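PDB 3DMG: probable ribosomal RNA small subunit methyltransferase from Thermus thermophilus, which probably methylates a base of small-subunit ribosomal RNA, taking the methyl group from S-adenosyl-L-methionine. Local coordinates for residues Leu238-Gly243 against Val259-Asp264; Ser287-Ala292 against Gln320-Val325; Asp300-Asn305 against Ala328-Gly333. All coordinates share one frame; numbering follows the deposited sequence. Where two conformers were deposited one is given.

Contact 1 (Leu238-Gly243 against Val259-Asp264). With SAH (S-adenosyl-L-homocysteine), chain H.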
loop_
_atom_site.group_PDB
_atom_site.type_symbol
_atom_site.label_atom_id
_atom_site.label_comp_id
_atom_site.label_asym_id
_atom_site.label_seq_id
_atom_site.Cartn_x
_atom_site.Cartn_y
_atom_site.Cartn_z
ATOM N N LEU A 238 13.504 5.274 -12.460
ATOM C CA LEU A 238 12.866 4.672 -11.291
ATOM C C LEU A 238 11.633 5.482 -10.905
ATOM O O LEU A 238 11.713 6.714 -10.771
ATOM C CB LEU A 238 13.838 4.610 -10.108
ATOM C CG LEU A 238 13.337 3.929 -8.829
ATOM C CD1 LEU A 238 13.032 2.448 -9.043
ATOM C CD2 LEU A 238 14.395 4.130 -7.742
ATOM N N ASP A 239 10.502 4.787 -10.751
ATOM C CA ASP A 239 9.232 5.415 -10.370
ATOM C C ASP A 239 8.980 4.952 -8.947
ATOM O O ASP A 239 8.664 3.764 -8.717
ATOM C CB ASP A 239 8.110 4.969 -11.329
ATOM C CG ASP A 239 6.752 5.556 -10.994
ATOM O OD1 ASP A 239 6.611 6.245 -9.981
ATOM O OD2 ASP A 239 5.814 5.307 -11.779
ATOM N N LEU A 240 9.178 5.853 -7.986
ATOM C CA LEU A 240 9.003 5.493 -6.564
ATOM C C LEU A 240 7.527 5.588 -6.171
ATOM O O LEU A 240 6.942 6.676 -6.146
ATOM C CB LEU A 240 9.824 6.432 -5.675
ATOM C CG LEU A 240 11.338 6.322 -5.738
ATOM C CD1 LEU A 240 11.993 7.540 -5.115
ATOM C CD2 LEU A 240 11.841 5.040 -5.049
ATOM N N GLY A 241 6.929 4.438 -5.853
ATOM C CA GLY A 241 5.510 4.386 -5.509
ATOM C C GLY A 241 4.693 4.403 -6.785
ATOM O O GLY A 241 3.900 5.322 -7.000
ATOM N N ALA A 242 4.889 3.381 -7.615
ATOM C CA ALA A 242 4.390 3.410 -9.012
ATOM C C ALA A 242 2.871 3.312 -9.133
ATOM O O ALA A 242 2.307 3.731 -10.150
ATOM C CB ALA A 242 5.089 2.323 -9.881
ATOM N N GLY A 243 2.189 2.787 -8.112
ATOM C CA GLY A 243 0.743 2.623 -8.219
ATOM C C GLY A 243 0.350 1.792 -9.429
ATOM O O GLY A 243 1.086 0.877 -9.815
ATOM N N VAL A 259 11.684 1.129 -14.090
ATOM C CA VAL A 259 11.471 0.222 -12.963
ATOM C C VAL A 259 10.504 0.921 -12.033
ATOM O O VAL A 259 10.778 2.032 -11.612
ATOM C CB VAL A 259 12.792 -0.080 -12.218
ATOM C CG1 VAL A 259 12.518 -0.919 -10.953
ATOM C CG2 VAL A 259 13.792 -0.800 -13.130
ATOM N N GLY A 260 9.371 0.284 -11.754
ATOM C CA GLY A 260 8.418 0.786 -10.763
ATOM C C GLY A 260 8.619 0.015 -9.486
ATOM O O GLY A 260 8.787 -1.201 -9.525
ATOM N N VAL A 261 8.671 0.724 -8.357
ATOM C CA VAL A 261 8.654 0.051 -7.052
ATOM C C VAL A 261 7.389 0.473 -6.318
ATOM O O VAL A 261 7.007 1.642 -6.338
ATOM C CB VAL A 261 9.918 0.298 -6.205
ATOM C CG1 VAL A 261 11.118 -0.405 -6.830
ATOM C CG2 VAL A 261 10.185 1.824 -5.976
ATOM N N GLU A 262 6.727 -0.504 -5.717
ATOM C CA GLU A 262 5.421 -0.289 -5.087
ATOM C C GLU A 262 5.220 -1.276 -3.939
ATOM O O GLU A 262 5.398 -2.477 -4.120
ATOM C CB GLU A 262 4.352 -0.465 -6.165
ATOM C CG GLU A 262 2.908 -0.519 -5.668
ATOM C CD GLU A 262 2.524 0.728 -4.912
ATOM O OE1 GLU A 262 2.592 1.848 -5.500
ATOM O OE2 GLU A 262 2.126 0.589 -3.731
ATOM N N ASP A 263 4.862 -0.768 -2.763
ATOM C CA ASP A 263 4.734 -1.600 -1.576
ATOM C C ASP A 263 3.448 -2.405 -1.548
ATOM O O ASP A 263 3.409 -3.418 -0.859
ATOM C CB ASP A 263 4.821 -0.704 -0.333
ATOM C CG ASP A 263 4.887 -1.491 0.963
ATOM O OD1 ASP A 263 5.862 -2.231 1.149
ATOM O OD2 ASP A 263 3.948 -1.348 1.802
ATOM N N ASP A 264 2.419 -1.959 -2.279
ATOM C CA ASP A 264 1.099 -2.603 -2.204
ATOM C C ASP A 264 0.915 -3.596 -3.340
ATOM O O ASP A 264 0.921 -3.200 -4.515
ATOM C CB ASP A 264 -0.005 -1.527 -2.247
ATOM C CG ASP A 264 -1.382 -2.106 -2.483
ATOM O OD1 ASP A 264 -1.717 -3.109 -1.839
ATOM O OD2 ASP A 264 -2.145 -1.539 -3.301
HETATM N N SAH H . 2.734 6.926 -8.954
HETATM C CA SAH H . 1.253 6.697 -8.848
HETATM C CB SAH H . 0.797 6.524 -7.394
HETATM C CG SAH H . 1.206 7.648 -6.451
HETATM S SD SAH H . 0.442 7.536 -4.812
HETATM C C SAH H . 0.502 7.873 -9.454
HETATM O O SAH H . 1.164 8.898 -9.652
HETATM O OXT SAH H . -0.702 7.764 -9.682
HETATM C "C5'" SAH H . 1.848 6.946 -3.809
HETATM C "C4'" SAH H . 2.135 5.456 -4.009
HETATM O "O4'" SAH H . 3.195 5.175 -3.096
HETATM C "C3'" SAH H . 0.955 4.498 -3.737
HETATM O "O3'" SAH H . 0.719 3.670 -4.863
HETATM C "C2'" SAH H . 1.472 3.743 -2.508
HETATM O "O2'" SAH H . 0.945 2.443 -2.369
HETATM C "C1'" SAH H . 2.974 3.844 -2.710
HETATM N N9 SAH H . 3.715 3.502 -1.506
HETATM C C8 SAH H . 3.346 3.734 -0.202
HETATM N N7 SAH H . 4.334 3.253 0.595
HETATM C C5 SAH H . 5.322 2.742 -0.194
HETATM C C6 SAH H . 6.529 2.098 0.095
HETATM N N6 SAH H . 6.930 1.867 1.364
HETATM N N1 SAH H . 7.293 1.704 -0.992
HETATM C C2 SAH H . 6.889 1.882 -2.298
HETATM N N3 SAH H . 5.670 2.468 -2.587
HETATM C C4 SAH H . 4.924 2.894 -1.530
#
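E262 reaches from the end of its strand to the loop G241-G243, and its carboxylate meets both that loop and the cofactor. CB merely passes A242 N, 4.1 Å away. CG, anti to the backbone N (chi1 170°), carries the chain past G243 N, and a bend at chi2 (59°) then turns the carboxylate onto the ribose of S-adenosyl-L-homocysteine. OE1 takes G243 N at 2.8 Å, on its anti side and somewhat out of the carboxylate plane, and also SAH O3'. OE2 accepts SAH O2' at 2.6 Å, while its anti lone pair is used by D264 N. Four hydrogen bonds thus fix the rotation of the carboxylate. This acidic residue ending the second strand, beside the glycine-rich loop that follows the first, is the cofactor-binding signature of Rossmann-like methyltransferases; the two parallel strands belong to one beta-alpha-beta unit. G241 and G243 both have positive phi, and a CB on either would run into the ligand. G241 O receives the amino group, SAH N, at 2.8 Å. Farther back, D239 bonds V259 O through its N and V261 N through its O, both nearly straight. V261 O then accepts two donors, G241 N and, from above the carbonyl plane, A242 N. On the face bearing L238, L240, V259 and V261, L240 CD2 lies alongside V261 CG2 at 3.7 Å, and L238 CD1 rests on V259 CG1 at 3.9 Å.

Contact 2 (Ser287-Ala292 against Gln320-Val325). With SAH (S-adenosyl-L-homocysteine), chain H; SO4 (sulfate ion), chain C.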
loop_
_atom_site.group_PDB
_atom_site.type_symbol
_atom_site.label_atom_id
_atom_site.label_comp_id
_atom_site.label_asym_id
_atom_site.label_seq_id
_atom_site.Cartn_x
_atom_site.Cartn_y
_atom_site.Cartn_z
ATOM N N SER A 287 7.864 -3.922 -3.675
ATOM C CA SER A 287 9.058 -3.485 -2.979
ATOM C C SER A 287 8.730 -2.419 -1.953
ATOM O O SER A 287 7.910 -1.550 -2.216
ATOM C CB SER A 287 10.011 -2.896 -4.024
ATOM O OG SER A 287 11.259 -2.513 -3.442
ATOM N N ASP A 288 9.384 -2.509 -0.794
ATOM C CA ASP A 288 9.321 -1.431 0.198
ATOM C C ASP A 288 10.396 -0.427 -0.178
ATOM O O ASP A 288 11.601 -0.674 0.032
ATOM C CB ASP A 288 9.600 -1.988 1.596
ATOM C CG ASP A 288 9.550 -0.928 2.678
ATOM O OD1 ASP A 288 9.084 0.198 2.411
ATOM O OD2 ASP A 288 9.962 -1.245 3.803
ATOM N N VAL A 289 9.962 0.679 -0.766
ATOM C CA VAL A 289 10.891 1.645 -1.392
ATOM C C VAL A 289 11.853 0.876 -2.327
ATOM O O VAL A 289 11.380 0.182 -3.246
ATOM C CB VAL A 289 11.574 2.602 -0.361
ATOM C CG1 VAL A 289 12.174 3.812 -1.071
ATOM C CG2 VAL A 289 10.558 3.066 0.695
ATOM N N ASP A 290 13.164 0.990 -2.125
ATOM C CA ASP A 290 14.123 0.323 -3.002
ATOM C C ASP A 290 14.606 -1.037 -2.511
ATOM O O ASP A 290 15.604 -1.544 -2.991
ATOM C CB ASP A 290 15.326 1.238 -3.257
ATOM C CG ASP A 290 16.095 1.588 -1.990
ATOM O OD1 ASP A 290 15.537 1.525 -0.870
ATOM O OD2 ASP A 290 17.289 1.949 -2.124
ATOM N N GLU A 291 13.861 -1.646 -1.591
ATOM C CA GLU A 291 14.247 -2.925 -1.003
ATOM C C GLU A 291 14.510 -4.020 -2.038
ATOM O O GLU A 291 15.400 -4.855 -1.843
ATOM C CB GLU A 291 13.168 -3.335 0.012
ATOM C CG GLU A 291 13.241 -4.742 0.534
ATOM C CD GLU A 291 12.142 -5.590 0.017
ATOM O OE1 GLU A 291 11.082 -5.052 -0.379
ATOM O OE2 GLU A 291 12.335 -6.814 0.019
ATOM N N ALA A 292 13.732 -4.009 -3.113
ATOM C CA ALA A 292 13.822 -5.056 -4.142
ATOM C C ALA A 292 14.992 -4.854 -5.104
ATOM O O ALA A 292 15.319 -5.768 -5.858
ATOM C CB ALA A 292 12.517 -5.144 -4.936
ATOM N N GLN A 320 9.701 10.729 3.003
ATOM C CA GLN A 320 11.052 11.199 3.315
ATOM C C GLN A 320 12.072 10.205 2.777
ATOM O O GLN A 320 13.063 10.591 2.145
ATOM C CB GLN A 320 11.226 11.424 4.817
ATOM C CG GLN A 320 10.313 12.513 5.396
ATOM C CD GLN A 320 10.508 12.751 6.899
ATOM O OE1 GLN A 320 9.539 13.038 7.632
ATOM N NE2 GLN A 320 11.753 12.667 7.360
ATOM N N ALA A 321 11.803 8.912 2.975
ATOM C CA ALA A 321 12.710 7.892 2.448
ATOM C C ALA A 321 12.802 7.921 0.915
ATOM O O ALA A 321 13.870 7.666 0.358
ATOM C CB ALA A 321 12.313 6.491 2.945
ATOM N N PHE A 322 11.693 8.235 0.234
ATOM C CA PHE A 322 11.716 8.341 -1.224
ATOM C C PHE A 322 12.766 9.376 -1.658
ATOM O O PHE A 322 13.506 9.155 -2.605
ATOM C CB PHE A 322 10.357 8.810 -1.749
ATOM C CG PHE A 322 9.323 7.717 -1.929
ATOM C CD1 PHE A 322 9.465 6.429 -1.408
ATOM C CD2 PHE A 322 8.182 8.008 -2.649
ATOM C CE1 PHE A 322 8.468 5.476 -1.617
ATOM C CE2 PHE A 322 7.188 7.076 -2.861
ATOM C CZ PHE A 322 7.327 5.792 -2.349
ATOM N N VAL A 323 12.788 10.527 -0.979
ATOM C CA VAL A 323 13.750 11.586 -1.316
ATOM C C VAL A 323 15.185 11.113 -1.067
ATOM O O VAL A 323 16.059 11.302 -1.929
ATOM C CB VAL A 323 13.490 12.861 -0.526
ATOM C CG1 VAL A 323 14.576 13.930 -0.837
ATOM C CG2 VAL A 323 12.100 13.388 -0.843
ATOM N N ASN A 324 15.409 10.498 0.097
ATOM C CA ASN A 324 16.737 10.002 0.480
ATOM C C ASN A 324 17.231 8.946 -0.511
ATOM O O ASN A 324 18.380 8.976 -0.955
ATOM C CB ASN A 324 16.695 9.421 1.904
ATOM C CG ASN A 324 18.044 9.465 2.620
ATOM O OD1 ASN A 324 19.023 10.025 2.126
ATOM N ND2 ASN A 324 18.085 8.879 3.814
ATOM N N VAL A 325 16.345 8.023 -0.872
ATOM C CA VAL A 325 16.664 6.968 -1.820
ATOM C C VAL A 325 16.894 7.539 -3.230
ATOM O O VAL A 325 17.813 7.141 -3.925
ATOM C CB VAL A 325 15.555 5.886 -1.784
ATOM C CG1 VAL A 325 15.596 5.016 -3.012
ATOM C CG2 VAL A 325 15.707 5.034 -0.508
HETATM N N SAH H . 2.734 6.926 -8.954
HETATM C CA SAH H . 1.253 6.697 -8.848
HETATM C CB SAH H . 0.797 6.524 -7.394
HETATM C CG SAH H . 1.206 7.648 -6.451
HETATM S SD SAH H . 0.442 7.536 -4.812
HETATM C C SAH H . 0.502 7.873 -9.454
HETATM O O SAH H . 1.164 8.898 -9.652
HETATM O OXT SAH H . -0.702 7.764 -9.682
HETATM C "C5'" SAH H . 1.848 6.946 -3.809
HETATM C "C4'" SAH H . 2.135 5.456 -4.009
HETATM O "O4'" SAH H . 3.195 5.175 -3.096
HETATM C "C3'" SAH H . 0.955 4.498 -3.737
HETATM O "O3'" SAH H . 0.719 3.670 -4.863
HETATM C "C2'" SAH H . 1.472 3.743 -2.508
HETATM O "O2'" SAH H . 0.945 2.443 -2.369
HETATM C "C1'" SAH H . 2.974 3.844 -2.710
HETATM N N9 SAH H . 3.715 3.502 -1.506
HETATM C C8 SAH H . 3.346 3.734 -0.202
HETATM N N7 SAH H . 4.334 3.253 0.595
HETATM C C5 SAH H . 5.322 2.742 -0.194
HETATM C C6 SAH H . 6.529 2.098 0.095
HETATM N N6 SAH H . 6.930 1.867 1.364
HETATM N N1 SAH H . 7.293 1.704 -0.992
HETATM C C2 SAH H . 6.889 1.882 -2.298
HETATM N N3 SAH H . 5.670 2.468 -2.587
HETATM C C4 SAH H . 4.924 2.894 -1.530
HETATM S S SO4 C . 21.658 8.153 4.223
HETATM O O1 SO4 C . 21.234 6.790 4.524
HETATM O O2 SO4 C . 21.696 8.360 2.778
HETATM O O3 SO4 C . 20.718 9.106 4.795
HETATM O O4 SO4 C . 22.982 8.369 4.806
#
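V289 O receives the hydroxyl S287 OG at 2.7 Å, from well above the carbonyl plane, and the same oxygen atom of S287 accepts A292 N. The two bonds brace the type II' turn D288-E291, part of the loop that follows the third strand of this Rossmann-like methyltransferase and reads the adenine of the cofactor. D288 OD1 accepts SAH N6 at 2.9 Å, and V289 N gives its hydrogen to SAH N1 along a nearly straight line (163°), so the pair recognises the base by one donor and one acceptor. With CG1 anti to its backbone N (chi1 -163°), V289 sends that methyl to helix 317-329, where it meets V325 CG2 and F322 CD1, each at 3.8 Å; its other methyl, CG2, lies at the edge of the F322 ring, in plane. D290 comes at V325 from the opposite direction, its carboxylate against both valine methyls, with OD1 3.5 Å from V325 CG2. The charge is met by neighbours: OD2 forms a salt bridge with R329 NE, and OD1 is hydrogen-bonded to H9 NE2. A leucine in place of D290 brings no oxygens, and R329 and H9 would probably be left without the acidic partner that joins them to this turn. Y8, which also bonds D288 OD1, packs on V289 and A321. At the far end of the phenylalanine, SAH N3 lies near the plane of the F322 ring, 3.7 Å from CZ.

Contact 3 (Asp300-Asn305 against Ala328-Gly333). With SAH (S-adenosyl-L-homocysteine), chain H; SO4 (sulfate ion), chain G.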
loop_
_atom_site.group_PDB
_atom_site.type_symbol
_atom_site.label_atom_id
_atom_site.label_comp_id
_atom_site.label_asym_id
_atom_site.label_seq_id
_atom_site.Cartn_x
_atom_site.Cartn_y
_atom_site.Cartn_z
ATOM N N ASP A 300 19.048 7.249 -14.317
ATOM C CA ASP A 300 19.230 8.555 -14.963
ATOM C C ASP A 300 18.169 9.550 -14.520
ATOM O O ASP A 300 18.435 10.747 -14.421
ATOM C CB ASP A 300 19.196 8.421 -16.493
ATOM C CG ASP A 300 20.230 7.442 -17.015
ATOM O OD1 ASP A 300 21.423 7.608 -16.686
ATOM O OD2 ASP A 300 19.850 6.512 -17.757
ATOM N N ILE A 301 16.962 9.042 -14.295
ATOM C CA ILE A 301 15.823 9.878 -13.937
ATOM C C ILE A 301 15.047 9.139 -12.861
ATOM O O ILE A 301 14.816 7.936 -12.978
ATOM C CB ILE A 301 14.865 10.114 -15.137
ATOM C CG1 ILE A 301 15.619 10.752 -16.313
ATOM C CG2 ILE A 301 13.696 11.028 -14.731
ATOM C CD1 ILE A 301 14.854 10.735 -17.639
ATOM N N ILE A 302 14.658 9.855 -11.813
ATOM C CA ILE A 302 13.780 9.276 -10.799
ATOM C C ILE A 302 12.565 10.187 -10.666
ATOM O O ILE A 302 12.708 11.412 -10.608
ATOM C CB ILE A 302 14.525 9.075 -9.476
ATOM C CG1 ILE A 302 15.666 8.069 -9.708
ATOM C CG2 ILE A 302 13.569 8.570 -8.388
ATOM C CD1 ILE A 302 16.472 7.694 -8.472
ATOM N N VAL A 303 11.375 9.585 -10.691
ATOM C CA VAL A 303 10.121 10.335 -10.568
ATOM C C VAL A 303 9.306 9.830 -9.401
ATOM O O VAL A 303 9.367 8.648 -9.069
ATOM C CB VAL A 303 9.264 10.281 -11.867
ATOM C CG1 VAL A 303 10.046 10.886 -13.023
ATOM C CG2 VAL A 303 8.824 8.844 -12.182
ATOM N N THR A 304 8.543 10.720 -8.785
ATOM C CA THR A 304 7.658 10.283 -7.709
ATOM C C THR A 304 6.523 11.256 -7.406
ATOM O O THR A 304 6.718 12.472 -7.378
ATOM C CB THR A 304 8.454 9.967 -6.398
ATOM O OG1 THR A 304 7.574 9.381 -5.434
ATOM C CG2 THR A 304 9.083 11.240 -5.788
ATOM N N ASN A 305 5.346 10.678 -7.198
ATOM C CA ASN A 305 4.230 11.350 -6.536
ATOM C C ASN A 305 4.101 10.630 -5.178
ATOM O O ASN A 305 3.426 9.600 -5.094
ATOM C CB ASN A 305 2.945 11.208 -7.359
ATOM C CG ASN A 305 1.791 11.928 -6.735
ATOM O OD1 ASN A 305 1.939 12.506 -5.669
ATOM N ND2 ASN A 305 0.635 11.925 -7.400
ATOM N N ALA A 328 20.359 8.895 -3.450
ATOM C CA ALA A 328 21.341 7.818 -3.410
ATOM C C ALA A 328 21.390 6.974 -4.690
ATOM O O ALA A 328 22.438 6.390 -5.017
ATOM C CB ALA A 328 21.080 6.944 -2.205
ATOM N N ARG A 329 20.269 6.927 -5.413
ATOM C CA ARG A 329 20.105 6.024 -6.560
ATOM C C ARG A 329 20.375 6.692 -7.908
ATOM O O ARG A 329 20.432 6.013 -8.929
ATOM C CB ARG A 329 18.690 5.420 -6.564
ATOM C CG ARG A 329 18.404 4.426 -5.434
ATOM C CD ARG A 329 18.934 3.074 -5.775
ATOM N NE ARG A 329 18.698 2.091 -4.717
ATOM C CZ ARG A 329 19.227 0.867 -4.712
ATOM N NH1 ARG A 329 20.022 0.481 -5.704
ATOM N NH2 ARG A 329 18.982 0.028 -3.712
ATOM N N LEU A 330 20.506 8.016 -7.915
ATOM C CA LEU A 330 20.843 8.745 -9.140
ATOM C C LEU A 330 22.332 8.736 -9.452
ATOM O O LEU A 330 23.161 8.975 -8.570
ATOM C CB LEU A 330 20.368 10.195 -9.057
ATOM C CG LEU A 330 18.884 10.418 -9.323
ATOM C CD1 LEU A 330 18.460 11.812 -8.856
ATOM C CD2 LEU A 330 18.584 10.199 -10.805
ATOM N N ARG A 331 22.648 8.485 -10.722
ATOM C CA ARG A 331 23.999 8.677 -11.254
ATOM C C ARG A 331 24.326 10.163 -11.229
ATOM O O ARG A 331 23.416 10.994 -11.207
ATOM C CB ARG A 331 24.080 8.191 -12.702
ATOM C CG ARG A 331 23.734 6.750 -12.877
ATOM C CD ARG A 331 24.037 6.257 -14.263
ATOM N NE ARG A 331 23.887 4.808 -14.267
ATOM C CZ ARG A 331 22.838 4.159 -14.755
ATOM N NH1 ARG A 331 21.837 4.823 -15.321
ATOM N NH2 ARG A 331 22.798 2.835 -14.685
ATOM N N PRO A 332 25.629 10.512 -11.244
ATOM C CA PRO A 332 25.985 11.927 -11.408
ATOM C C PRO A 332 25.313 12.517 -12.651
ATOM O O PRO A 332 25.308 11.882 -13.710
ATOM C CB PRO A 332 27.507 11.886 -11.587
ATOM C CG PRO A 332 27.925 10.625 -10.884
ATOM C CD PRO A 332 26.818 9.648 -11.102
ATOM N N GLY A 333 24.730 13.706 -12.514
ATOM C CA GLY A 333 24.013 14.348 -13.619
ATOM C C GLY A 333 22.573 13.860 -13.767
ATOM O O GLY A 333 21.808 14.405 -14.571
HETATM N N SAH H . 2.734 6.926 -8.954
HETATM C CA SAH H . 1.253 6.697 -8.848
HETATM C CB SAH H . 0.797 6.524 -7.394
HETATM C CG SAH H . 1.206 7.648 -6.451
HETATM S SD SAH H . 0.442 7.536 -4.812
HETATM C C SAH H . 0.502 7.873 -9.454
HETATM O O SAH H . 1.164 8.898 -9.652
HETATM O OXT SAH H . -0.702 7.764 -9.682
HETATM C "C5'" SAH H . 1.848 6.946 -3.809
HETATM C "C4'" SAH H . 2.135 5.456 -4.009
HETATM O "O4'" SAH H . 3.195 5.175 -3.096
HETATM C "C3'" SAH H . 0.955 4.498 -3.737
HETATM O "O3'" SAH H . 0.719 3.670 -4.863
HETATM C "C2'" SAH H . 1.472 3.743 -2.508
HETATM O "O2'" SAH H . 0.945 2.443 -2.369
HETATM C "C1'" SAH H . 2.974 3.844 -2.710
HETATM N N9 SAH H . 3.715 3.502 -1.506
HETATM C C8 SAH H . 3.346 3.734 -0.202
HETATM N N7 SAH H . 4.334 3.253 0.595
HETATM C C5 SAH H . 5.322 2.742 -0.194
HETATM C C6 SAH H . 6.529 2.098 0.095
HETATM N N6 SAH H . 6.930 1.867 1.364
HETATM N N1 SAH H . 7.293 1.704 -0.992
HETATM C C2 SAH H . 6.889 1.882 -2.298
HETATM N N3 SAH H . 5.670 2.468 -2.587
HETATM C C4 SAH H . 4.924 2.894 -1.530
HETATM S S SO4 G . 26.404 3.052 -12.818
HETATM O O1 SO4 G . 26.361 4.500 -12.620
HETATM O O2 SO4 G . 25.057 2.537 -13.038
HETATM O O3 SO4 G . 27.231 2.742 -13.981
HETATM O O4 SO4 G . 26.971 2.421 -11.629
#
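D300 turns its CG beside its own backbone N (chi1 -57°), and R331 runs extended from CG to NE (chi2 -171°), which brings the carboxylate and the guanidinium together. R331 NH1 meets D300 OD1 at 3.1 Å in a salt bridge; the donor comes from above the carboxylate plane, and the two flat groups stand 42° apart. D300 OD2 goes to Q236 N and R331 NH2 to Q236 OE1, so one glutamine on the neighbouring strand links both ends of the pair. Another part of the guanidinium edge holds a sulfate, probably from the crystallisation liquor: NE and NH2 of R331 both reach its O2, each at 2.8 Å. Inward from the charges, I302 CD1 touches R329 CB and L330 CG, each at 3.7 Å, and L330 CD2 lies 3.7 Å from D300 O. These contacts pack the end of helix 317-329 and the residues after it onto the start of strand 299-304. At the other end of that strand N305 O lies 3.3 Å from SAH CG. N305 and F308 contact guanosine when that nucleoside is bound to this protein, and N305 opens the Asn-Pro-Pro-Phe motif of methyltransferases acting on exocyclic amino groups of bases.

In the fold
From the N-terminal side, contact 1 comes first: it closes the short loop through helix 248-253 and is complete before the others begin. Contact 2 opens at 287-292, and contact 3 opens at 300-305 before helix 317-329 supplies 320-325; contact 3 then closes at 328-333, so the two cross, sharing that helix. Strand 299-304 lies beside strand 236-240, with L238 O facing V303 N and L240 O facing T304 OG1, which sets contacts 1 and 3 in one sheet. E262 O and S287 N join contact 1 to the loop of contact 2. All three touch the cofactor product: contact 1 at the amino group, the ribose and, through D263, the adenine; contact 2 at the adenine edge; contact 3 near the homocysteine chain.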